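Local structure of PA0821 (Pseudomonas aeruginosa, 7DRG) at residues Q60-F65 against Q94-M99; N238-L243 against I300-I305; A36-R41 against P276-D281; S257-Y262 against Y290-H295. The protein is probably a type VI secretion system immunity protein (antitoxin) that protects the cell against a putative VRR-NUC domain-containing effector. All coordinates share one frame; numbering follows the deposited sequence.

Contact 1 (Q60-F65 against Q94-M99); sequences QCFDEF and QPLREM
Asp63 and Arg97 join two helices through a salt bridge, and their side chains cross at about a right angle. NH2 of Arg97 gives its hydrogen to OD2 of Asp63 in a nearly straight bond, 170° at the hydrogen. The 2.5 Å between NH2 of Arg97 and OD2 of Asp63 is short for such a pair, and the exact value is best taken with caution. OD2 sits at the guanidinium edge, close to its plane. The carboxylate is turned differently: NH2 comes from above its plane, 39° out of it. The extended chain of Arg97 carries the charged group across to Asp63. Gln60 runs alongside Arg97 and points the same way, but its OE1 stays 3.8 Å from NH2 of Arg97.

The apolar half of the contact is buried. Leu96 crosses Phe62 at a slant. CD2 of Leu96 lies 3.7 Å from CB of Phe62 and 3.9 Å from CG of Phe62. Leu96 turns its CG opposite its own backbone N (chi1 -175°), which brings CD2 to the root of the phenylalanine ring.

The ring of Phe62 stacks with Tyr113 of strand 109-114 and also meets Phe127 of strand 126-131. Leu96 touches Phe111 and Tyr113. Helix 161-173 packs beside helix 52-69, where Arg172 forms a salt bridge with Glu64. The first turn of helix 96-101 thus rests against both helix 52-69 and strand 109-114.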
loop_
_atom_site.group_PDB
_atom_site.type_symbol
_atom_site.label_atom_id
_atom_site.label_comp_id
_atom_site.label_asym_id
_atom_site.label_seq_id
_atom_site.Cartn_x
_atom_site.Cartn_y
_atom_site.Cartn_z
ATOM N N GLN B 60 -22.934 32.395 1.208
ATOM C CA GLN B 60 -23.328 32.265 -0.191
ATOM C C GLN B 60 -22.709 31.021 -0.814
ATOM O O GLN B 60 -23.364 30.329 -1.603
ATOM C CB GLN B 60 -22.942 33.531 -0.964
ATOM C CG GLN B 60 -23.199 33.474 -2.472
ATOM C CD GLN B 60 -24.666 33.397 -2.869
ATOM O OE1 GLN B 60 -25.555 33.854 -2.152
ATOM N NE2 GLN B 60 -24.921 32.825 -4.042
ATOM N N CYS B 61 -21.465 30.696 -0.437
ATOM C CA CYS B 61 -20.876 29.426 -0.860
ATOM C C CYS B 61 -21.739 28.253 -0.417
ATOM O O CYS B 61 -22.006 27.330 -1.200
ATOM C CB CYS B 61 -19.464 29.267 -0.301
ATOM S SG CYS B 61 -18.224 30.409 -0.927
ATOM N N PHE B 62 -22.180 28.264 0.846
ATOM C CA PHE B 62 -22.985 27.152 1.329
ATOM C C PHE B 62 -24.329 27.083 0.615
ATOM O O PHE B 62 -24.816 25.984 0.325
ATOM C CB PHE B 62 -23.179 27.237 2.844
ATOM C CG PHE B 62 -23.877 26.036 3.417
ATOM C CD1 PHE B 62 -23.292 24.783 3.324
ATOM C CD2 PHE B 62 -25.114 26.149 4.029
ATOM C CE1 PHE B 62 -23.921 23.660 3.830
ATOM C CE2 PHE B 62 -25.747 25.019 4.545
ATOM C CZ PHE B 62 -25.143 23.779 4.446
ATOM N N ASP B 63 -24.952 28.235 0.325
ATOM C CA ASP B 63 -26.205 28.214 -0.429
ATOM C C ASP B 63 -26.026 27.501 -1.766
ATOM O O ASP B 63 -26.857 26.678 -2.163
ATOM C CB ASP B 63 -26.708 29.637 -0.674
ATOM C CG ASP B 63 -27.293 30.296 0.564
ATOM O OD1 ASP B 63 -27.633 29.589 1.538
ATOM O OD2 ASP B 63 -27.435 31.540 0.535
ATOM N N GLU B 64 -24.942 27.826 -2.474
ATOM C CA GLU B 64 -24.626 27.188 -3.752
ATOM C C GLU B 64 -24.428 25.687 -3.594
ATOM O O GLU B 64 -24.913 24.888 -4.406
ATOM C CB GLU B 64 -23.362 27.808 -4.328
ATOM C CG GLU B 64 -23.553 28.915 -5.292
ATOM C CD GLU B 64 -22.293 29.142 -6.094
ATOM O OE1 GLU B 64 -21.375 29.804 -5.571
ATOM O OE2 GLU B 64 -22.216 28.630 -7.234
ATOM N N PHE B 65 -23.677 25.292 -2.567
ATOM C CA PHE B 65 -23.401 23.881 -2.332
ATOM C C PHE B 65 -24.664 23.141 -1.913
ATOM O O PHE B 65 -24.929 22.026 -2.379
ATOM C CB PHE B 65 -22.314 23.760 -1.267
ATOM C CG PHE B 65 -22.030 22.356 -0.832
ATOM C CD1 PHE B 65 -21.213 21.537 -1.592
ATOM C CD2 PHE B 65 -22.568 21.862 0.350
ATOM C CE1 PHE B 65 -20.937 20.241 -1.180
ATOM C CE2 PHE B 65 -22.288 20.564 0.767
ATOM C CZ PHE B 65 -21.479 19.760 -0.009
ATOM N N GLN B 94 -30.085 24.956 12.496
ATOM C CA GLN B 94 -30.440 26.308 12.101
ATOM C C GLN B 94 -29.752 26.657 10.786
ATOM O O GLN B 94 -28.720 26.073 10.445
ATOM C CB GLN B 94 -30.009 27.301 13.173
ATOM C CG GLN B 94 -30.669 27.115 14.522
ATOM C CD GLN B 94 -30.118 28.074 15.555
ATOM O OE1 GLN B 94 -28.992 27.912 16.029
ATOM N NE2 GLN B 94 -30.898 29.092 15.894
ATOM N N PRO B 95 -30.300 27.607 10.027
ATOM C CA PRO B 95 -29.587 28.099 8.845
ATOM C C PRO B 95 -28.205 28.605 9.220
ATOM O O PRO B 95 -27.996 29.162 10.300
ATOM C CB PRO B 95 -30.477 29.242 8.343
ATOM C CG PRO B 95 -31.835 28.858 8.797
ATOM C CD PRO B 95 -31.646 28.193 10.140
ATOM N N LEU B 96 -27.253 28.398 8.308
ATOM C CA LEU B 96 -25.886 28.837 8.565
ATOM C C LEU B 96 -25.830 30.334 8.855
ATOM O O LEU B 96 -25.110 30.762 9.760
ATOM C CB LEU B 96 -24.979 28.467 7.385
ATOM C CG LEU B 96 -23.494 28.767 7.561
ATOM C CD1 LEU B 96 -22.965 28.037 8.788
ATOM C CD2 LEU B 96 -22.712 28.338 6.326
ATOM N N ARG B 97 -26.611 31.143 8.127
ATOM C CA ARG B 97 -26.613 32.585 8.381
ATOM C C ARG B 97 -27.092 32.916 9.789
ATOM O O ARG B 97 -26.658 33.915 10.377
ATOM C CB ARG B 97 -27.491 33.305 7.354
ATOM C CG ARG B 97 -26.911 33.306 5.947
ATOM C CD ARG B 97 -27.910 33.809 4.903
ATOM N NE ARG B 97 -27.521 33.394 3.557
ATOM C CZ ARG B 97 -26.687 34.070 2.785
ATOM N NH1 ARG B 97 -26.156 35.199 3.226
ATOM N NH2 ARG B 97 -26.395 33.603 1.579
ATOM N N GLU B 98 -27.988 32.099 10.345
ATOM C CA GLU B 98 -28.476 32.356 11.693
ATOM C C GLU B 98 -27.408 32.030 12.730
ATOM O O GLU B 98 -27.246 32.759 13.713
ATOM C CB GLU B 98 -29.756 31.558 11.945
ATOM C CG GLU B 98 -30.454 31.851 13.273
ATOM C CD GLU B 98 -31.215 33.175 13.299
ATOM O OE1 GLU B 98 -31.537 33.732 12.228
ATOM O OE2 GLU B 98 -31.500 33.657 14.416
HETATM N N MSE B 99 -26.661 30.951 12.521
HETATM C CA MSE B 99 -25.604 30.585 13.455
HETATM C C MSE B 99 -24.457 31.591 13.384
HETATM O O MSE B 99 -23.889 31.967 14.412
HETATM C CB MSE B 99 -25.114 29.164 13.174
HETATM C CG MSE B 99 -26.133 28.114 13.572
HETATM SE SE MSE B 99 -25.474 26.303 13.276
HETATM C CE MSE B 99 -25.548 26.274 11.316
#

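Contact 2 (N238-L243 against I300-I305); sequences NERLAL and IRYETI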
loop_
_atom_site.group_PDB
_atom_site.type_symbol
_atom_site.label_atom_id
_atom_site.label_comp_id
_atom_site.label_asym_id
_atom_site.label_seq_id
_atom_site.Cartn_x
_atom_site.Cartn_y
_atom_site.Cartn_z
ATOM N N ASN B 238 -2.355 35.974 -6.666
ATOM C CA ASN B 238 -1.491 36.717 -7.577
ATOM C C ASN B 238 -0.037 36.705 -7.122
ATOM O O ASN B 238 0.870 36.674 -7.960
ATOM C CB ASN B 238 -1.991 38.150 -7.743
ATOM C CG ASN B 238 -3.105 38.259 -8.775
ATOM O OD1 ASN B 238 -3.261 37.387 -9.630
ATOM N ND2 ASN B 238 -3.873 39.340 -8.707
ATOM N N GLU B 239 0.216 36.696 -5.811
ATOM C CA GLU B 239 1.603 36.670 -5.360
ATOM C C GLU B 239 2.281 35.350 -5.726
ATOM O O GLU B 239 3.419 35.341 -6.207
ATOM C CB GLU B 239 1.697 36.924 -3.857
ATOM C CG GLU B 239 3.135 36.823 -3.372
ATOM C CD GLU B 239 3.359 37.402 -1.995
ATOM O OE1 GLU B 239 2.390 37.478 -1.209
ATOM O OE2 GLU B 239 4.516 37.778 -1.702
ATOM N N ARG B 240 1.604 34.221 -5.496
ATOM C CA ARG B 240 2.172 32.935 -5.896
ATOM C C ARG B 240 2.296 32.837 -7.408
ATOM O O ARG B 240 3.260 32.259 -7.925
ATOM C CB ARG B 240 1.315 31.796 -5.355
ATOM C CG ARG B 240 1.513 31.568 -3.876
ATOM C CD ARG B 240 0.428 30.685 -3.265
ATOM N NE ARG B 240 0.807 30.318 -1.911
ATOM C CZ ARG B 240 0.646 31.101 -0.852
ATOM N NH1 ARG B 240 0.076 32.299 -0.979
ATOM N NH2 ARG B 240 1.044 30.675 0.335
ATOM N N LEU B 241 1.321 33.387 -8.133
ATOM C CA LEU B 241 1.386 33.387 -9.590
ATOM C C LEU B 241 2.616 34.136 -10.089
ATOM O O LEU B 241 3.305 33.673 -11.005
ATOM C CB LEU B 241 0.107 33.996 -10.162
ATOM C CG LEU B 241 0.007 34.120 -11.681
ATOM C CD1 LEU B 241 0.144 32.761 -12.350
ATOM C CD2 LEU B 241 -1.307 34.777 -12.053
ATOM N N ALA B 242 2.926 35.280 -9.474
ATOM C CA ALA B 242 4.120 36.029 -9.858
ATOM C C ALA B 242 5.393 35.260 -9.518
ATOM O O ALA B 242 6.340 35.238 -10.313
ATOM C CB ALA B 242 4.116 37.400 -9.180
ATOM N N LEU B 243 5.435 34.619 -8.345
ATOM C CA LEU B 243 6.598 33.820 -7.980
ATOM C C LEU B 243 6.790 32.626 -8.906
ATOM O O LEU B 243 7.917 32.143 -9.046
ATOM C CB LEU B 243 6.483 33.344 -6.529
ATOM C CG LEU B 243 6.746 34.397 -5.450
ATOM C CD1 LEU B 243 6.256 33.914 -4.097
ATOM C CD2 LEU B 243 8.228 34.737 -5.383
ATOM N N ILE B 300 7.727 26.784 -6.441
ATOM C CA ILE B 300 6.989 27.435 -5.367
ATOM C C ILE B 300 6.308 26.416 -4.449
ATOM O O ILE B 300 5.348 26.744 -3.769
ATOM C CB ILE B 300 5.972 28.458 -5.910
ATOM C CG1 ILE B 300 4.895 27.785 -6.775
ATOM C CG2 ILE B 300 6.688 29.565 -6.667
ATOM C CD1 ILE B 300 3.620 28.617 -6.939
ATOM N N ARG B 301 6.799 25.183 -4.415
ATOM C CA ARG B 301 6.252 24.167 -3.525
ATOM C C ARG B 301 6.950 24.221 -2.169
ATOM O O ARG B 301 8.153 24.484 -2.089
ATOM C CB ARG B 301 6.416 22.776 -4.144
ATOM C CG ARG B 301 5.633 21.675 -3.440
ATOM C CD ARG B 301 5.805 20.366 -4.186
ATOM N NE ARG B 301 7.168 19.853 -4.098
ATOM C CZ ARG B 301 7.789 19.217 -5.086
ATOM N NH1 ARG B 301 7.171 19.033 -6.245
ATOM N NH2 ARG B 301 9.029 18.778 -4.923
ATOM N N TYR B 302 6.189 23.978 -1.102
ATOM C CA TYR B 302 6.791 23.878 0.221
ATOM C C TYR B 302 7.852 22.785 0.229
ATOM O O TYR B 302 7.655 21.704 -0.333
ATOM C CB TYR B 302 5.731 23.567 1.284
ATOM C CG TYR B 302 4.776 24.693 1.611
ATOM C CD1 TYR B 302 5.192 25.802 2.344
ATOM C CD2 TYR B 302 3.447 24.633 1.218
ATOM C CE1 TYR B 302 4.315 26.833 2.651
ATOM C CE2 TYR B 302 2.565 25.652 1.523
ATOM C CZ TYR B 302 3.000 26.746 2.240
ATOM O OH TYR B 302 2.112 27.757 2.540
ATOM N N GLU B 303 8.995 23.075 0.856
ATOM C CA GLU B 303 10.020 22.049 1.011
ATOM C C GLU B 303 9.602 21.010 2.037
ATOM O O GLU B 303 9.969 19.832 1.923
ATOM C CB GLU B 303 11.345 22.692 1.411
ATOM C CG GLU B 303 11.758 23.841 0.511
ATOM C CD GLU B 303 13.107 24.423 0.883
ATOM O OE1 GLU B 303 13.165 25.627 1.213
ATOM O OE2 GLU B 303 14.106 23.674 0.847
ATOM N N THR B 304 8.841 21.430 3.043
ATOM C CA THR B 304 8.266 20.542 4.038
ATOM C C THR B 304 7.003 21.200 4.577
ATOM O O THR B 304 6.903 22.430 4.623
ATOM C CB THR B 304 9.255 20.257 5.174
ATOM O OG1 THR B 304 8.638 19.404 6.144
ATOM C CG2 THR B 304 9.688 21.557 5.844
ATOM N N ILE B 305 6.027 20.375 4.959
ATOM C CA ILE B 305 4.847 20.855 5.664
ATOM C C ILE B 305 4.684 20.178 7.015
ATOM O O ILE B 305 3.616 20.264 7.628
ATOM C CB ILE B 305 3.566 20.699 4.817
ATOM C CG1 ILE B 305 3.330 19.233 4.440
ATOM C CG2 ILE B 305 3.629 21.571 3.561
ATOM C CD1 ILE B 305 2.045 19.026 3.650
#
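Ile300 places its CG1 branch between its backbone N and carbonyl carbon (chi1 63°), and both of its branches reach helix 238-243. CD1 ends 3.8 Å from the carbonyl O of Arg240. CG2 lies 3.8 Å from CB of Leu243, and 3.7 Å from O of Leu243. The isoleucine therefore packs against backbone oxygens as well as against a side chain.

Arg240 puts its CG beside its backbone N (chi1 -76°) and then runs extended to NE. This carries the guanidinium toward Tyr302. The hydroxyl of Tyr302 stands at the guanidinium edge, near its plane, while the ring and guanidinium planes are 57° apart. NH2 of Arg240 and OH of Tyr302 are 3.8 Å apart, and no hydrogen bond joins them.

Their polar partners lie elsewhere. NE of Arg240 bonds to the carbonyl O of Arg226. OH of Tyr302 bonds to O of Phe222 and to NE2 of Gln177, and its ring stacks on that of Phe222.

Between 238-243 and 300-305 themselves there is only van der Waals contact. Arg226 is a shared polar neighbour, bonded also to O of Arg301. The buried arginine and tyrosine bring their polar ends close, yet each is satisfied elsewhere.

Contact 3 (A36-R41 against P276-D281); sequences AVLCLR and PYIAGD
Leu38 and Leu40 meet Ile278 and Pro276 in two purely apolar contacts. CD2 of Leu38 lies 4.1 Å from CD1 of Ile278, methyl to methyl, and the two side chains slant across each other. CB of Leu38 already points toward the loop. Ile278 reaches it by sending CG1 opposite its carbonyl carbon (chi1 -69°), with CD1 extended beyond. In the second contact, CD1 of Leu40 lies 4.3 Å from CG of Pro276, at the far side of the proline ring from the main chain.

The pairing runs in opposite directions along the two segments, Leu38 with Ile278 and Leu40 with Pro276. The backbones stay apart, with CA of Leu40 8.1 Å from CA of Pro276. No hydrogen bond crosses between them, so the loop is no extra strand.

Backbone hydrogen bonds of the strand go elsewhere. Val37 pairs with Asn185, Cys39 with Ala183, and Leu40 with Val150.

Strand 34-46 pairs antiparallel with strands 19-22, 144-151, 177-180 and 182-186. Leu38 also packs on Leu152 of helix 152-157 and on Tyr184. Ile278 touches His182 of strand 182-186. The loop that leads from strand 267-272 to helix 288-297 is thereby laid over the leucine side of strand 34-46.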
loop_
_atom_site.group_PDB
_atom_site.type_symbol
_atom_site.label_atom_id
_atom_site.label_comp_id
_atom_site.label_asym_id
_atom_site.label_seq_id
_atom_site.Cartn_x
_atom_site.Cartn_y
_atom_site.Cartn_z
ATOM N N ALA B 36 -13.369 5.726 5.508
ATOM C CA ALA B 36 -12.871 6.608 4.441
ATOM C C ALA B 36 -13.718 6.460 3.182
ATOM O O ALA B 36 -14.122 5.387 2.896
ATOM C CB ALA B 36 -11.424 6.286 4.151
ATOM N N VAL B 37 -13.938 7.556 2.470
ATOM C CA VAL B 37 -14.684 7.456 1.194
ATOM C C VAL B 37 -13.976 8.332 0.169
ATOM O O VAL B 37 -13.656 9.433 0.472
ATOM C CB VAL B 37 -16.178 7.780 1.324
ATOM C CG1 VAL B 37 -16.414 9.151 1.889
ATOM C CG2 VAL B 37 -16.900 7.615 -0.002
ATOM N N LEU B 38 -13.709 7.760 -0.989
ATOM C CA LEU B 38 -13.040 8.483 -2.080
ATOM C C LEU B 38 -14.050 9.432 -2.719
ATOM O O LEU B 38 -15.110 9.006 -3.080
ATOM C CB LEU B 38 -12.475 7.486 -3.094
ATOM C CG LEU B 38 -11.580 8.068 -4.182
ATOM C CD1 LEU B 38 -10.376 8.803 -3.628
ATOM C CD2 LEU B 38 -11.164 7.006 -5.170
ATOM N N CYS B 39 -13.667 10.688 -2.825
ATOM C CA CYS B 39 -14.574 11.679 -3.381
ATOM C C CYS B 39 -13.765 12.744 -4.113
ATOM O O CYS B 39 -12.534 12.676 -4.200
ATOM C CB CYS B 39 -15.449 12.277 -2.274
ATOM S SG CYS B 39 -14.483 13.125 -1.011
ATOM N N LEU B 40 -14.476 13.719 -4.670
ATOM C CA LEU B 40 -13.863 14.877 -5.310
ATOM C C LEU B 40 -13.933 16.037 -4.323
ATOM O O LEU B 40 -15.016 16.573 -4.066
ATOM C CB LEU B 40 -14.586 15.203 -6.611
ATOM C CG LEU B 40 -14.204 16.496 -7.325
ATOM C CD1 LEU B 40 -12.707 16.564 -7.558
ATOM C CD2 LEU B 40 -14.969 16.569 -8.647
ATOM N N ARG B 41 -12.782 16.431 -3.785
ATOM C CA ARG B 41 -12.714 17.410 -2.710
ATOM C C ARG B 41 -11.922 18.632 -3.143
ATOM O O ARG B 41 -10.896 18.513 -3.826
ATOM C CB ARG B 41 -12.072 16.804 -1.459
ATOM C CG ARG B 41 -12.147 17.692 -0.218
ATOM C CD ARG B 41 -11.685 16.913 1.026
ATOM N NE ARG B 41 -10.238 16.711 1.062
ATOM C CZ ARG B 41 -9.652 15.858 1.904
ATOM N NH1 ARG B 41 -10.402 15.143 2.724
ATOM N NH2 ARG B 41 -8.335 15.720 1.926
ATOM N N PRO B 276 -10.474 14.802 -13.059
ATOM C CA PRO B 276 -9.455 14.492 -12.050
ATOM C C PRO B 276 -8.871 13.104 -12.258
ATOM O O PRO B 276 -9.552 12.182 -12.717
ATOM C CB PRO B 276 -10.217 14.592 -10.722
ATOM C CG PRO B 276 -11.653 14.383 -11.079
ATOM C CD PRO B 276 -11.800 15.013 -12.452
ATOM N N TYR B 277 -7.589 12.963 -11.905
ATOM C CA TYR B 277 -6.821 11.739 -12.133
ATOM C C TYR B 277 -6.412 11.113 -10.808
ATOM O O TYR B 277 -5.791 11.779 -9.970
ATOM C CB TYR B 277 -5.554 12.014 -12.950
ATOM C CG TYR B 277 -5.762 12.209 -14.434
ATOM C CD1 TYR B 277 -6.276 13.396 -14.934
ATOM C CD2 TYR B 277 -5.401 11.216 -15.341
ATOM C CE1 TYR B 277 -6.456 13.577 -16.297
ATOM C CE2 TYR B 277 -5.573 11.390 -16.700
ATOM C CZ TYR B 277 -6.105 12.575 -17.174
ATOM O OH TYR B 277 -6.283 12.766 -18.531
ATOM N N ILE B 278 -6.747 9.832 -10.639
ATOM C CA ILE B 278 -6.269 9.047 -9.504
ATOM C C ILE B 278 -4.811 8.654 -9.700
ATOM O O ILE B 278 -3.983 8.774 -8.788
ATOM C CB ILE B 278 -7.153 7.799 -9.317
ATOM C CG1 ILE B 278 -8.554 8.181 -8.843
ATOM C CG2 ILE B 278 -6.500 6.812 -8.357
ATOM C CD1 ILE B 278 -9.542 7.026 -8.883
ATOM N N ALA B 279 -4.481 8.179 -10.895
ATOM C CA ALA B 279 -3.153 7.658 -11.198
ATOM C C ALA B 279 -2.944 7.760 -12.706
ATOM O O ALA B 279 -3.718 8.414 -13.414
ATOM C CB ALA B 279 -2.996 6.219 -10.688
ATOM N N GLY B 280 -1.894 7.108 -13.197
ATOM C CA GLY B 280 -1.534 7.189 -14.598
ATOM C C GLY B 280 -1.926 5.978 -15.421
ATOM O O GLY B 280 -3.115 5.732 -15.649
ATOM N N ASP B 281 -0.938 5.218 -15.884
ATOM C CA ASP B 281 -1.190 4.083 -16.758
ATOM C C ASP B 281 -0.361 2.901 -16.266
ATOM O O ASP B 281 0.254 2.947 -15.197
ATOM C CB ASP B 281 -0.891 4.452 -18.220
ATOM C CG ASP B 281 0.513 5.013 -18.418
ATOM O OD1 ASP B 281 1.415 4.706 -17.610
ATOM O OD2 ASP B 281 0.714 5.770 -19.394
#

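Contact 4 (S257-Y262 against Y290-H295); sequences SHFAFY and YVLLNH
Phe259 meets Leu292 and Leu293 with the far end of its ring. Its CZ lies 4.0 Å from CB of Leu292, and its CE2 is 4.0 Å from CB of Leu293. Both leucines approach the ring obliquely. As whole side chains, Phe259 and Leu292 cross at about a right angle, while Leu293 is met at a slant. The nearest atoms on both leucines are CB, at the bases of two consecutive helix residues.

The torsions fit this. Phe259 holds its CG beside its backbone N (chi1 -64°), and the ring projects from the strand toward the helix.

Further out, the strand is fixed by its partner in the antiparallel pair. Ala260 shares backbone hydrogen bonds with Gln271 and His258 with Gly273. Phe259 also packs on Ala272, and Leu293 on Ile270, so strand 267-272 supports both sides of the contact. Just before the strand, OG of Ser257 and ND1 of His258 are hydrogen-bonded at 2.8 Å. NE2 of His258 is hydrogen-bonded to O of Glu349.

All three touching residues are buried, and no polar bond links the segments. Helix 288-297 is therefore joined here to the first residue of strand 259-264 by hydrophobic burial.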
loop_
_atom_site.group_PDB
_atom_site.type_symbol
_atom_site.label_atom_id
_atom_site.label_comp_id
_atom_site.label_asym_id
_atom_site.label_seq_id
_atom_site.Cartn_x
_atom_site.Cartn_y
_atom_site.Cartn_z
ATOM N N SER B 257 -4.535 22.554 -25.026
ATOM C CA SER B 257 -5.360 21.401 -25.371
ATOM C C SER B 257 -5.803 20.645 -24.127
ATOM O O SER B 257 -6.841 19.970 -24.143
ATOM C CB SER B 257 -4.595 20.465 -26.311
ATOM O OG SER B 257 -3.374 20.017 -25.747
ATOM N N HIS B 258 -5.032 20.739 -23.044
ATOM C CA HIS B 258 -5.288 19.940 -21.857
ATOM C C HIS B 258 -5.327 20.743 -20.570
ATOM O O HIS B 258 -5.793 20.211 -19.558
ATOM C CB HIS B 258 -4.236 18.834 -21.715
ATOM C CG HIS B 258 -4.392 17.720 -22.703
ATOM N ND1 HIS B 258 -4.050 17.853 -24.031
ATOM C CD2 HIS B 258 -4.836 16.448 -22.556
ATOM C CE1 HIS B 258 -4.283 16.715 -24.662
ATOM N NE2 HIS B 258 -4.764 15.847 -23.790
ATOM N N PHE B 259 -4.870 21.992 -20.571
ATOM C CA PHE B 259 -4.881 22.842 -19.389
ATOM C C PHE B 259 -5.757 24.053 -19.653
ATOM O O PHE B 259 -5.658 24.682 -20.715
ATOM C CB PHE B 259 -3.464 23.277 -19.006
ATOM C CG PHE B 259 -2.578 22.136 -18.597
ATOM C CD1 PHE B 259 -1.905 21.383 -19.547
ATOM C CD2 PHE B 259 -2.424 21.803 -17.258
ATOM C CE1 PHE B 259 -1.096 20.324 -19.175
ATOM C CE2 PHE B 259 -1.618 20.746 -16.877
ATOM C CZ PHE B 259 -0.952 20.003 -17.833
ATOM N N ALA B 260 -6.625 24.361 -18.695
ATOM C CA ALA B 260 -7.477 25.537 -18.752
ATOM C C ALA B 260 -7.128 26.464 -17.598
ATOM O O ALA B 260 -6.672 26.023 -16.538
ATOM C CB ALA B 260 -8.964 25.164 -18.688
ATOM N N PHE B 261 -7.346 27.756 -17.816
ATOM C CA PHE B 261 -7.024 28.781 -16.836
ATOM C C PHE B 261 -8.260 29.623 -16.577
ATOM O O PHE B 261 -8.896 30.114 -17.515
ATOM C CB PHE B 261 -5.859 29.653 -17.313
ATOM C CG PHE B 261 -4.617 28.869 -17.590
ATOM C CD1 PHE B 261 -4.453 28.216 -18.799
ATOM C CD2 PHE B 261 -3.628 28.748 -16.628
ATOM C CE1 PHE B 261 -3.317 27.469 -19.047
ATOM C CE2 PHE B 261 -2.488 28.012 -16.874
ATOM C CZ PHE B 261 -2.333 27.369 -18.085
ATOM N N TYR B 262 -8.610 29.756 -15.305
ATOM C CA TYR B 262 -9.749 30.555 -14.883
ATOM C C TYR B 262 -9.225 31.713 -14.054
ATOM O O TYR B 262 -8.802 31.533 -12.904
ATOM C CB TYR B 262 -10.757 29.711 -14.102
ATOM C CG TYR B 262 -11.246 28.512 -14.876
ATOM C CD1 TYR B 262 -12.223 28.642 -15.860
ATOM C CD2 TYR B 262 -10.714 27.251 -14.640
ATOM C CE1 TYR B 262 -12.661 27.549 -16.574
ATOM C CE2 TYR B 262 -11.151 26.148 -15.345
ATOM C CZ TYR B 262 -12.120 26.299 -16.310
ATOM O OH TYR B 262 -12.551 25.197 -17.016
ATOM N N TYR B 290 -0.815 16.109 -14.259
ATOM C CA TYR B 290 -0.287 16.574 -12.979
ATOM C C TYR B 290 1.233 16.654 -13.006
ATOM O O TYR B 290 1.821 17.540 -12.379
ATOM C CB TYR B 290 -0.721 15.657 -11.838
ATOM C CG TYR B 290 -2.208 15.546 -11.533
ATOM C CD1 TYR B 290 -3.186 15.973 -12.428
ATOM C CD2 TYR B 290 -2.627 14.996 -10.318
ATOM C CE1 TYR B 290 -4.541 15.843 -12.128
ATOM C CE2 TYR B 290 -3.965 14.867 -10.012
ATOM C CZ TYR B 290 -4.918 15.291 -10.915
ATOM O OH TYR B 290 -6.256 15.161 -10.595
ATOM N N VAL B 291 1.892 15.712 -13.693
ATOM C CA VAL B 291 3.350 15.752 -13.797
ATOM C C VAL B 291 3.798 17.052 -14.453
ATOM O O VAL B 291 4.745 17.711 -14.002
ATOM C CB VAL B 291 3.865 14.529 -14.577
ATOM C CG1 VAL B 291 5.318 14.742 -15.033
ATOM C CG2 VAL B 291 3.730 13.281 -13.745
ATOM N N LEU B 292 3.123 17.438 -15.535
ATOM C CA LEU B 292 3.517 18.647 -16.244
ATOM C C LEU B 292 3.259 19.897 -15.406
ATOM O O LEU B 292 4.093 20.809 -15.366
ATOM C CB LEU B 292 2.790 18.721 -17.586
ATOM C CG LEU B 292 3.204 17.656 -18.604
ATOM C CD1 LEU B 292 2.294 17.718 -19.816
ATOM C CD2 LEU B 292 4.670 17.820 -19.013
ATOM N N LEU B 293 2.121 19.954 -14.708
ATOM C CA LEU B 293 1.857 21.123 -13.879
ATOM C C LEU B 293 2.786 21.169 -12.673
ATOM O O LEU B 293 3.278 22.242 -12.305
ATOM C CB LEU B 293 0.398 21.133 -13.433
ATOM C CG LEU B 293 0.022 22.353 -12.590
ATOM C CD1 LEU B 293 0.235 23.653 -13.360
ATOM C CD2 LEU B 293 -1.408 22.242 -12.150
ATOM N N ASN B 294 3.029 20.018 -12.035
ATOM C CA ASN B 294 3.945 19.989 -10.901
ATOM C C ASN B 294 5.337 20.447 -11.310
ATOM O O ASN B 294 6.021 21.135 -10.544
ATOM C CB ASN B 294 3.982 18.581 -10.301
ATOM C CG ASN B 294 5.014 18.430 -9.192
ATOM O OD1 ASN B 294 4.747 18.735 -8.029
ATOM N ND2 ASN B 294 6.195 17.927 -9.549
ATOM N N HIS B 295 5.771 20.079 -12.520
ATOM C CA HIS B 295 7.073 20.526 -13.005
ATOM C C HIS B 295 7.127 22.047 -13.120
ATOM O O HIS B 295 8.125 22.672 -12.742
ATOM C CB HIS B 295 7.374 19.865 -14.349
ATOM C CG HIS B 295 8.782 20.063 -14.817
ATOM N ND1 HIS B 295 9.848 19.374 -14.283
ATOM C CD2 HIS B 295 9.298 20.878 -15.768
ATOM C CE1 HIS B 295 10.960 19.753 -14.884
ATOM N NE2 HIS B 295 10.655 20.663 -15.791
#

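How the contacts relate
From the N terminus, 36-41 opens the longest loop, which contact 3 closes only at 276-281. Contact 1, nested inside it, closes a short loop and joins helices 52-69 and 96-101. Segments 238-243 and 257-262 then open contacts 2 and 4, both crossed when contact 3 closes. Contact 4 closes at 290-295, nested inside contact 2, which closes at 300-305. Contacts 3 and 4 touch through Tyr277 N and Tyr290 OH, a probable hydrogen bond; contacts 4 and 2 through Asn294 OD1 and Arg301 NH1, a weak one. Contact 3 lays the loop before helix 288-297 on strand 34-46, contact 4 the helix on strand 259-264, contact 2 the loop after it on helix 238-243.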